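Ethylbenzene dehydrogenase beta-subunit (Aromatoleum aromaticum, PDB 2IVF) is an iron-sulfur subunit of the 4Fe-4S dicluster family that carries three iron/sulfur clusters and one Fe3-S4 cluster, probably passing electrons between its partner subunits. Local coordinates at residues G238-T243 with L250-K255; E318-G323 with E327-L332. All coordinates share one frame; numbering follows the deposited sequence.

Contact 1: G238-T243 with L250-K255; sequences GYLDDT and LVKKWK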
ATOM      1  N   GLY B 238      20.999  -8.748 -15.395  1.00 22.47           N
ATOM      2  CA  GLY B 238      22.041  -9.639 -15.844  1.00 22.81           C
ATOM      3  C   GLY B 238      23.136  -8.913 -16.567  1.00 23.21           C
ATOM      4  O   GLY B 238      23.138  -7.701 -16.592  1.00 22.60           O
ATOM      5  N   TYR B 239      24.026  -9.679 -17.192  1.00 24.52           N
ATOM      6  CA  TYR B 239      25.113  -9.124 -18.002  1.00 25.79           C
ATOM      7  C   TYR B 239      24.620  -8.852 -19.414  1.00 25.75           C
ATOM      8  O   TYR B 239      24.042  -9.721 -20.069  1.00 24.90           O
ATOM      9  CB  TYR B 239      26.272 -10.071 -18.076  1.00 26.21           C
ATOM     10  CG  TYR B 239      26.976 -10.253 -16.757  1.00 28.73           C
ATOM     11  CD1 TYR B 239      27.850  -9.270 -16.253  1.00 29.50           C
ATOM     12  CD2 TYR B 239      26.783 -11.389 -16.014  1.00 28.66           C
ATOM     13  CE1 TYR B 239      28.513  -9.460 -15.047  1.00 29.16           C
ATOM     14  CE2 TYR B 239      27.458 -11.589 -14.824  1.00 29.12           C
ATOM     15  CZ  TYR B 239      28.314 -10.641 -14.353  1.00 27.88           C
ATOM     16  OH  TYR B 239      28.931 -10.881 -13.152  1.00 31.96           O
ATOM     17  N   LEU B 240      24.909  -7.657 -19.901  1.00 26.80           N
ATOM     18  CA  LEU B 240      24.440  -7.251 -21.210  1.00 27.58           C
ATOM     19  C   LEU B 240      24.971  -8.175 -22.348  1.00 28.64           C
ATOM     20  O   LEU B 240      24.294  -8.346 -23.379  1.00 30.48           O
ATOM     21  CB  LEU B 240      24.823  -5.788 -21.458  1.00 27.73           C
ATOM     22  CG  LEU B 240      24.335  -5.119 -22.732  1.00 26.96           C
ATOM     23  CD1 LEU B 240      22.859  -4.982 -22.749  1.00 26.00           C
ATOM     24  CD2 LEU B 240      24.967  -3.775 -22.866  1.00 27.95           C
ATOM     25  N   ASP B 241      26.148  -8.769 -22.148  1.00 28.59           N
ATOM     26  CA  ASP B 241      26.779  -9.657 -23.132  1.00 28.56           C
ATOM     27  C   ASP B 241      26.274 -11.084 -23.083  1.00 28.34           C
ATOM     28  O   ASP B 241      26.597 -11.883 -23.959  1.00 29.00           O
ATOM     29  CB  ASP B 241      28.300  -9.704 -22.919  1.00 29.83           C
ATOM     30  CG  ASP B 241      28.669 -10.244 -21.561  1.00 31.55           C
ATOM     31  OD1 ASP B 241      28.667 -11.474 -21.362  1.00 38.26           O
ATOM     32  OD2 ASP B 241      28.951  -9.438 -20.665  1.00 37.94           O
ATOM     33  N   ASP B 242      25.506 -11.418 -22.051  1.00 27.29           N
ATOM     34  CA  ASP B 242      24.994 -12.781 -21.865  1.00 26.49           C
ATOM     35  C   ASP B 242      23.801 -12.942 -22.800  1.00 25.81           C
ATOM     36  O   ASP B 242      22.721 -12.445 -22.532  1.00 24.05           O
ATOM     37  CB  ASP B 242      24.604 -13.009 -20.393  1.00 25.76           C
ATOM     38  CG  ASP B 242      23.817 -14.280 -20.164  1.00 26.18           C
ATOM     39  OD1 ASP B 242      23.727 -15.116 -21.079  1.00 24.52           O
ATOM     40  OD2 ASP B 242      23.243 -14.419 -19.054  1.00 23.81           O
ATOM     41  N   THR B 243      24.006 -13.676 -23.887  1.00 25.79           N
ATOM     42  CA  THR B 243      23.020 -13.711 -24.958  1.00 26.27           C
ATOM     43  C   THR B 243      21.792 -14.543 -24.549  1.00 25.85           C
ATOM     44  O   THR B 243      20.766 -14.475 -25.185  1.00 25.33           O
ATOM     45  CB  THR B 243      23.623 -14.259 -26.258  1.00 27.02           C
ATOM     46  OG1 THR B 243      24.090 -15.578 -26.016  1.00 27.48           O
ATOM     47  CG2 THR B 243      24.807 -13.393 -26.712  1.00 26.23           C
ATOM     48  N   LEU B 250      16.074  -8.209 -24.530  1.00 23.28           N
ATOM     49  CA  LEU B 250      15.235  -6.999 -24.565  1.00 23.22           C
ATOM     50  C   LEU B 250      15.953  -5.750 -25.019  1.00 23.71           C
ATOM     51  O   LEU B 250      15.354  -4.941 -25.759  1.00 23.76           O
ATOM     52  CB  LEU B 250      14.610  -6.777 -23.197  1.00 23.10           C
ATOM     53  CG  LEU B 250      13.666  -7.892 -22.718  1.00 22.88           C
ATOM     54  CD1 LEU B 250      13.238  -7.641 -21.313  1.00 23.15           C
ATOM     55  CD2 LEU B 250      12.409  -8.153 -23.632  1.00 21.82           C
ATOM     56  N   VAL B 251      17.240  -5.619 -24.654  1.00 22.96           N
ATOM     57  CA  VAL B 251      18.034  -4.389 -24.959  1.00 23.52           C
ATOM     58  C   VAL B 251      18.672  -4.514 -26.326  1.00 23.88           C
ATOM     59  O   VAL B 251      18.607  -3.581 -27.148  1.00 23.01           O
ATOM     60  CB  VAL B 251      19.129  -4.130 -23.874  1.00 24.25           C
ATOM     61  CG1 VAL B 251      20.077  -2.924 -24.216  1.00 23.94           C
ATOM     62  CG2 VAL B 251      18.526  -3.909 -22.495  1.00 21.74           C
ATOM     63  N   LYS B 252      19.265  -5.683 -26.582  1.00 24.31           N
ATOM     64  CA  LYS B 252      20.088  -5.865 -27.763  1.00 25.66           C
ATOM     65  C   LYS B 252      19.398  -6.552 -28.920  1.00 25.25           C
ATOM     66  O   LYS B 252      19.669  -6.217 -30.060  1.00 26.07           O
ATOM     67  CB  LYS B 252      21.364  -6.642 -27.430  1.00 26.93           C
ATOM     68  CG  LYS B 252      22.271  -6.011 -26.395  1.00 30.77           C
ATOM     69  CD  LYS B 252      22.709  -4.608 -26.747  1.00 33.69           C
ATOM     70  CE  LYS B 252      23.621  -4.590 -27.914  1.00 34.63           C
ATOM     71  NZ  LYS B 252      24.224  -3.218 -27.997  1.00 35.69           N
ATOM     72  N   LYS B 253      18.548  -7.537 -28.660  1.00 26.12           N
ATOM     73  CA  LYS B 253      17.943  -8.337 -29.729  1.00 25.41           C
ATOM     74  C   LYS B 253      16.627  -7.683 -30.192  1.00 25.42           C
ATOM     75  O   LYS B 253      16.520  -7.218 -31.322  1.00 24.70           O
ATOM     76  CB  LYS B 253      17.732  -9.778 -29.251  1.00 25.64           C
ATOM     77  CG  LYS B 253      17.033 -10.788 -30.239  1.00 25.87           C
ATOM     78  CD  LYS B 253      16.841 -12.158 -29.504  1.00 26.19           C
ATOM     79  CE  LYS B 253      16.158 -13.204 -30.325  1.00 28.47           C
ATOM     80  NZ  LYS B 253      15.909 -14.458 -29.525  1.00 29.22           N
ATOM     81  N   TRP B 254      15.649  -7.632 -29.313  1.00 24.13           N
ATOM     82  CA  TRP B 254      14.373  -6.999 -29.610  1.00 24.27           C
ATOM     83  C   TRP B 254      14.471  -5.488 -29.599  1.00 24.41           C
ATOM     84  O   TRP B 254      13.646  -4.805 -30.217  1.00 22.46           O
ATOM     85  CB  TRP B 254      13.314  -7.455 -28.600  1.00 23.71           C
ATOM     86  CG  TRP B 254      12.864  -8.808 -28.905  1.00 22.66           C
ATOM     87  CD1 TRP B 254      13.366  -9.963 -28.398  1.00 23.33           C
ATOM     88  CD2 TRP B 254      11.826  -9.187 -29.828  1.00 23.29           C
ATOM     89  NE1 TRP B 254      12.719 -11.034 -28.953  1.00 24.32           N
ATOM     90  CE2 TRP B 254      11.768 -10.583 -29.837  1.00 20.48           C
ATOM     91  CE3 TRP B 254      10.951  -8.472 -30.659  1.00 24.97           C
ATOM     92  CZ2 TRP B 254      10.845 -11.302 -30.635  1.00 22.81           C
ATOM     93  CZ3 TRP B 254      10.024  -9.177 -31.427  1.00 22.96           C
ATOM     94  CH2 TRP B 254       9.991 -10.577 -31.431  1.00 24.07           C
ATOM     95  N   LYS B 255      15.419  -4.976 -28.824  1.00 24.80           N
ATOM     96  CA  LYS B 255      15.677  -3.542 -28.658  1.00 24.81           C
ATOM     97  C   LYS B 255      14.420  -2.794 -28.224  1.00 24.27           C
ATOM     98  O   LYS B 255      14.089  -1.761 -28.781  1.00 24.22           O
ATOM     99  CB  LYS B 255      16.243  -2.927 -29.937  1.00 25.83           C
ATOM    100  CG  LYS B 255      17.351  -3.756 -30.568  1.00 27.17           C
ATOM    101  CD  LYS B 255      18.060  -3.080 -31.737  1.00 29.24           C
ATOM    102  CE  LYS B 255      19.194  -3.982 -32.301  1.00 34.20           C
ATOM    103  NZ  LYS B 255      18.804  -5.282 -33.068  1.00 37.75           N
TER
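Leu240 extends its CG anti to the backbone N (chi1 -175°), and this carries CD1 towards Val251 and Lys252 although its CB sets off alongside the facing helix. All the close approaches between the segments run through that methyl: CD1 lies 3.8 Å from Val251 CG1 and 3.8 Å from Lys252 CG, with each of the two side chains crossing Leu240 at about a right angle. Lys252 is bent at chi2 and chi3 (-56° and -68°), and its CD also comes within 4.0 Å of Leu240 CD1, so the aliphatic part of the lysine gives the leucine an outer cover at the protein surface. No hydrogen bond spans the segments, and the interface is small, 117 Å². The arrangement is a strand-to-helix connection at one margin of the mixed sheet: strand 235-239, outermost within the chain, ends in a type I beta turn from Tyr239 to Asp242, closed by Asp242 N to Tyr239 O at 3.0 Å, and the chain then enters helix 246-253. On the sheet side, Leu240 also rests on Val20 and Val251 on Val22 of strand 19-24. A hydrogen bond between Leu240 O and His248 ND1 joins the turn to the same helix.

Contact 2: E318-G323 with E327-L332; sequences ENMRAG and ELMDLL. With PO4 (phosphate ion), chain P.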
ATOM      1  N   GLU B 318      -0.260  -8.748 -30.364  1.00 24.17           N
ATOM      2  CA  GLU B 318      -1.177  -9.331 -31.323  1.00 24.78           C
ATOM      3  C   GLU B 318      -0.769 -10.732 -31.786  1.00 23.90           C
ATOM      4  O   GLU B 318      -1.627 -11.598 -31.941  1.00 24.37           O
ATOM      5  CB  GLU B 318      -1.366  -8.425 -32.538  1.00 24.55           C
ATOM      6  CG  GLU B 318      -2.247  -9.040 -33.599  1.00 27.96           C
ATOM      7  CD  GLU B 318      -3.643  -9.416 -33.137  1.00 35.43           C
ATOM      8  OE1 GLU B 318      -4.178  -8.777 -32.199  1.00 37.88           O
ATOM      9  OE2 GLU B 318      -4.216 -10.355 -33.754  1.00 38.64           O
ATOM     10  N   ASN B 319       0.520 -10.961 -31.990  1.00 23.72           N
ATOM     11  CA  ASN B 319       0.994 -12.311 -32.325  1.00 24.69           C
ATOM     12  C   ASN B 319       0.563 -13.312 -31.248  1.00 25.37           C
ATOM     13  O   ASN B 319       0.132 -14.420 -31.562  1.00 25.83           O
ATOM     14  CB  ASN B 319       2.510 -12.322 -32.474  1.00 24.14           C
ATOM     15  CG  ASN B 319       2.981 -11.620 -33.730  1.00 22.95           C
ATOM     16  OD1 ASN B 319       2.266 -11.536 -34.741  1.00 22.26           O
ATOM     17  ND2 ASN B 319       4.211 -11.144 -33.690  1.00 26.87           N
ATOM     18  N   MET B 320       0.695 -12.919 -29.983  1.00 26.48           N
ATOM     19  CA  MET B 320       0.280 -13.778 -28.857  1.00 28.25           C
ATOM     20  C   MET B 320      -1.179 -14.067 -28.878  1.00 29.50           C
ATOM     21  O   MET B 320      -1.609 -15.216 -28.781  1.00 28.97           O
ATOM     22  CB  MET B 320       0.572 -13.104 -27.528  1.00 29.12           C
ATOM     23  CG  MET B 320       1.961 -13.134 -27.234  1.00 31.67           C
ATOM     24  SD  MET B 320       2.447 -14.770 -26.692  1.00 37.24           S
ATOM     25  CE  MET B 320       1.939 -14.752 -24.982  1.00 35.41           C
ATOM     26  N   ARG B 321      -1.940 -12.997 -28.972  1.00 31.04           N
ATOM     27  CA  ARG B 321      -3.360 -13.077 -28.966  1.00 33.06           C
ATOM     28  C   ARG B 321      -3.863 -13.941 -30.082  1.00 33.66           C
ATOM     29  O   ARG B 321      -4.785 -14.717 -29.871  1.00 34.94           O
ATOM     30  CB  ARG B 321      -3.952 -11.671 -29.083  1.00 33.10           C
ATOM     31  CG  ARG B 321      -5.416 -11.615 -28.792  1.00 34.67           C
ATOM     32  CD  ARG B 321      -5.982 -10.316 -29.258  1.00 36.93           C
ATOM     33  NE  ARG B 321      -5.856  -9.270 -28.243  1.00 41.74           N
ATOM     34  CZ  ARG B 321      -5.091  -8.183 -28.320  1.00 43.27           C
ATOM     35  NH1 ARG B 321      -4.324  -7.959 -29.385  1.00 45.28           N
ATOM     36  NH2 ARG B 321      -5.133  -7.294 -27.326  1.00 43.57           N
ATOM     37  N   ALA B 322      -3.248 -13.838 -31.263  1.00 33.16           N
ATOM     38  CA  ALA B 322      -3.646 -14.625 -32.420  1.00 32.12           C
ATOM     39  C   ALA B 322      -3.193 -16.108 -32.443  1.00 31.79           C
ATOM     40  O   ALA B 322      -3.467 -16.810 -33.425  1.00 32.86           O
ATOM     41  CB  ALA B 322      -3.167 -13.942 -33.662  1.00 31.00           C
ATOM     42  N   GLY B 323      -2.510 -16.581 -31.399  1.00 31.04           N
ATOM     43  CA  GLY B 323      -2.010 -17.968 -31.355  1.00 30.35           C
ATOM     44  C   GLY B 323      -0.718 -18.192 -32.133  1.00 29.32           C
ATOM     45  O   GLY B 323      -0.328 -19.335 -32.389  1.00 29.01           O
ATOM     46  N   GLU B 327       8.256 -14.602 -28.698  1.00 22.25           N
ATOM     47  CA  GLU B 327       9.354 -14.596 -27.726  1.00 22.65           C
ATOM     48  C   GLU B 327       9.332 -13.372 -26.868  1.00 21.50           C
ATOM     49  O   GLU B 327       9.643 -13.429 -25.662  1.00 20.50           O
ATOM     50  CB  GLU B 327      10.706 -14.700 -28.414  1.00 22.96           C
ATOM     51  CG  GLU B 327      11.862 -14.616 -27.433  1.00 24.55           C
ATOM     52  CD  GLU B 327      13.229 -14.538 -28.096  1.00 27.01           C
ATOM     53  OE1 GLU B 327      13.369 -13.849 -29.113  1.00 30.96           O
ATOM     54  OE2 GLU B 327      14.168 -15.179 -27.564  1.00 32.68           O
ATOM     55  N   LEU B 328       8.937 -12.242 -27.457  1.00 20.64           N
ATOM     56  CA  LEU B 328       9.002 -10.991 -26.751  1.00 20.25           C
ATOM     57  C   LEU B 328       8.014 -11.011 -25.634  1.00 20.78           C
ATOM     58  O   LEU B 328       8.345 -10.670 -24.506  1.00 20.98           O
ATOM     59  CB  LEU B 328       8.718  -9.776 -27.650  1.00 20.61           C
ATOM     60  CG  LEU B 328       8.729  -8.443 -26.886  1.00 21.48           C
ATOM     61  CD1 LEU B 328      10.101  -8.154 -26.185  1.00 17.99           C
ATOM     62  CD2 LEU B 328       8.364  -7.307 -27.799  1.00 18.41           C
ATOM     63  N   MET B 329       6.786 -11.404 -25.928  1.00 21.93           N
ATOM     64  CA  MET B 329       5.800 -11.500 -24.884  1.00 22.25           C
ATOM     65  C   MET B 329       6.168 -12.545 -23.843  1.00 22.76           C
ATOM     66  O   MET B 329       5.888 -12.349 -22.696  1.00 23.10           O
ATOM     67  CB  MET B 329       4.417 -11.697 -25.450  1.00 23.00           C
ATOM     68  CG  MET B 329       4.022 -10.500 -26.328  1.00 24.37           C
ATOM     69  SD  MET B 329       3.639  -9.039 -25.326  1.00 26.70           S
ATOM     70  CE  MET B 329       4.608  -7.741 -26.120  1.00 26.43           C
ATOM     71  N   ASP B 330       6.800 -13.627 -24.256  1.00 23.01           N
ATOM     72  CA  ASP B 330       7.234 -14.651 -23.312  1.00 23.11           C
ATOM     73  C   ASP B 330       8.235 -14.055 -22.327  1.00 23.20           C
ATOM     74  O   ASP B 330       8.170 -14.298 -21.112  1.00 23.11           O
ATOM     75  CB  ASP B 330       7.907 -15.793 -24.064  1.00 23.74           C
ATOM     76  CG  ASP B 330       6.935 -16.707 -24.810  1.00 27.40           C
ATOM     77  OD1 ASP B 330       5.726 -16.714 -24.558  1.00 29.24           O
ATOM     78  OD2 ASP B 330       7.419 -17.502 -25.643  1.00 33.14           O
ATOM     79  N   LEU B 331       9.162 -13.253 -22.862  1.00 22.91           N
ATOM     80  CA  LEU B 331      10.205 -12.578 -22.085  1.00 22.68           C
ATOM     81  C   LEU B 331       9.603 -11.563 -21.139  1.00 22.74           C
ATOM     82  O   LEU B 331      10.019 -11.455 -19.990  1.00 23.37           O
ATOM     83  CB  LEU B 331      11.213 -11.891 -23.002  1.00 22.91           C
ATOM     84  CG  LEU B 331      12.098 -12.804 -23.822  1.00 24.02           C
ATOM     85  CD1 LEU B 331      12.892 -11.980 -24.832  1.00 25.06           C
ATOM     86  CD2 LEU B 331      13.007 -13.601 -22.880  1.00 26.03           C
ATOM     87  N   LEU B 332       8.608 -10.809 -21.613  1.00 21.00           N
ATOM     88  CA  LEU B 332       8.120  -9.734 -20.838  1.00 21.52           C
ATOM     89  C   LEU B 332       7.161 -10.259 -19.764  1.00 21.91           C
ATOM     90  O   LEU B 332       7.037  -9.668 -18.725  1.00 22.32           O
ATOM     91  CB  LEU B 332       7.422  -8.683 -21.706  1.00 21.18           C
ATOM     92  CG  LEU B 332       8.289  -7.864 -22.645  1.00 22.07           C
ATOM     93  CD1 LEU B 332       7.376  -6.940 -23.520  1.00 24.01           C
ATOM     94  CD2 LEU B 332       9.413  -7.053 -21.942  1.00 23.13           C
TER
HETATM   95  P   PO4 P1354      -2.466  -4.603 -29.387  1.00 47.87           P
HETATM   96  O1  PO4 P1354      -1.672  -5.796 -29.911  1.00 47.02           O
HETATM   97  O2  PO4 P1354      -1.677  -3.988 -28.224  1.00 44.04           O
HETATM   98  O3  PO4 P1354      -2.676  -3.563 -30.480  1.00 47.03           O
HETATM   99  O4  PO4 P1354      -3.811  -5.092 -28.891  1.00 48.56           O
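Met320 and Met329 meet across the short loop joining two consecutive helices, 306-321, which closes with a Schellman motif at Gly323, and 327-333. Both methionines place CG anti to the carbonyl carbon (chi1 -75° and -61°), and both side chains set out toward the other helix. Met320 lays its CG against the root of Met329, 3.4 Å from Met329 CB and 3.5 Å from Met329 CG, closer than usual van der Waals spacing and so a tightly packed point. Further bends turn Met320 SD and CE along the same CB, with CE 4.0 Å from Met329 CB, whereas the end of Met329 leads away from helix 306-321. Tyr273 of the alpha-subunit packs on both methionines, which puts the pair at the subunit boundary. On helix 306-321, Arg321 bends at chi3 and presents the edge of its guanidinium to a phosphate ion, probably from the crystallisation liquor, that His314 and Arg317 also bind. NH1 and NH2 of Arg321 each donate to phosphate O4 at 3.0 Å. Arg321 NH1 also forms a salt bridge one helical turn back, reaching Glu318 OE1 at 2.9 Å nearly along the C-O axis of that oxygen.

Contact 1 closes before contact 2 opens along the chain, and their centres lie 18 Å apart on the same side of the chain's centre. They share no helix or strand, but helices 246-253 and 327-333 pack directly together: Leu250 CD2 is 3.4 Å from Leu328 CD1 and 3.6 Å from Leu332 CD2. Beside this apolar seam, Glu327 OE1 forms a salt bridge with Lys253 NZ at 2.6 Å and probably accepts a hydrogen bond from Trp254 NE1 at 2.9 Å. Through these links the C-terminal helix pair of contact 2, which reaches the alpha-subunit, is joined by way of helix 246-253 to the edge of the mixed sheet at contact 1.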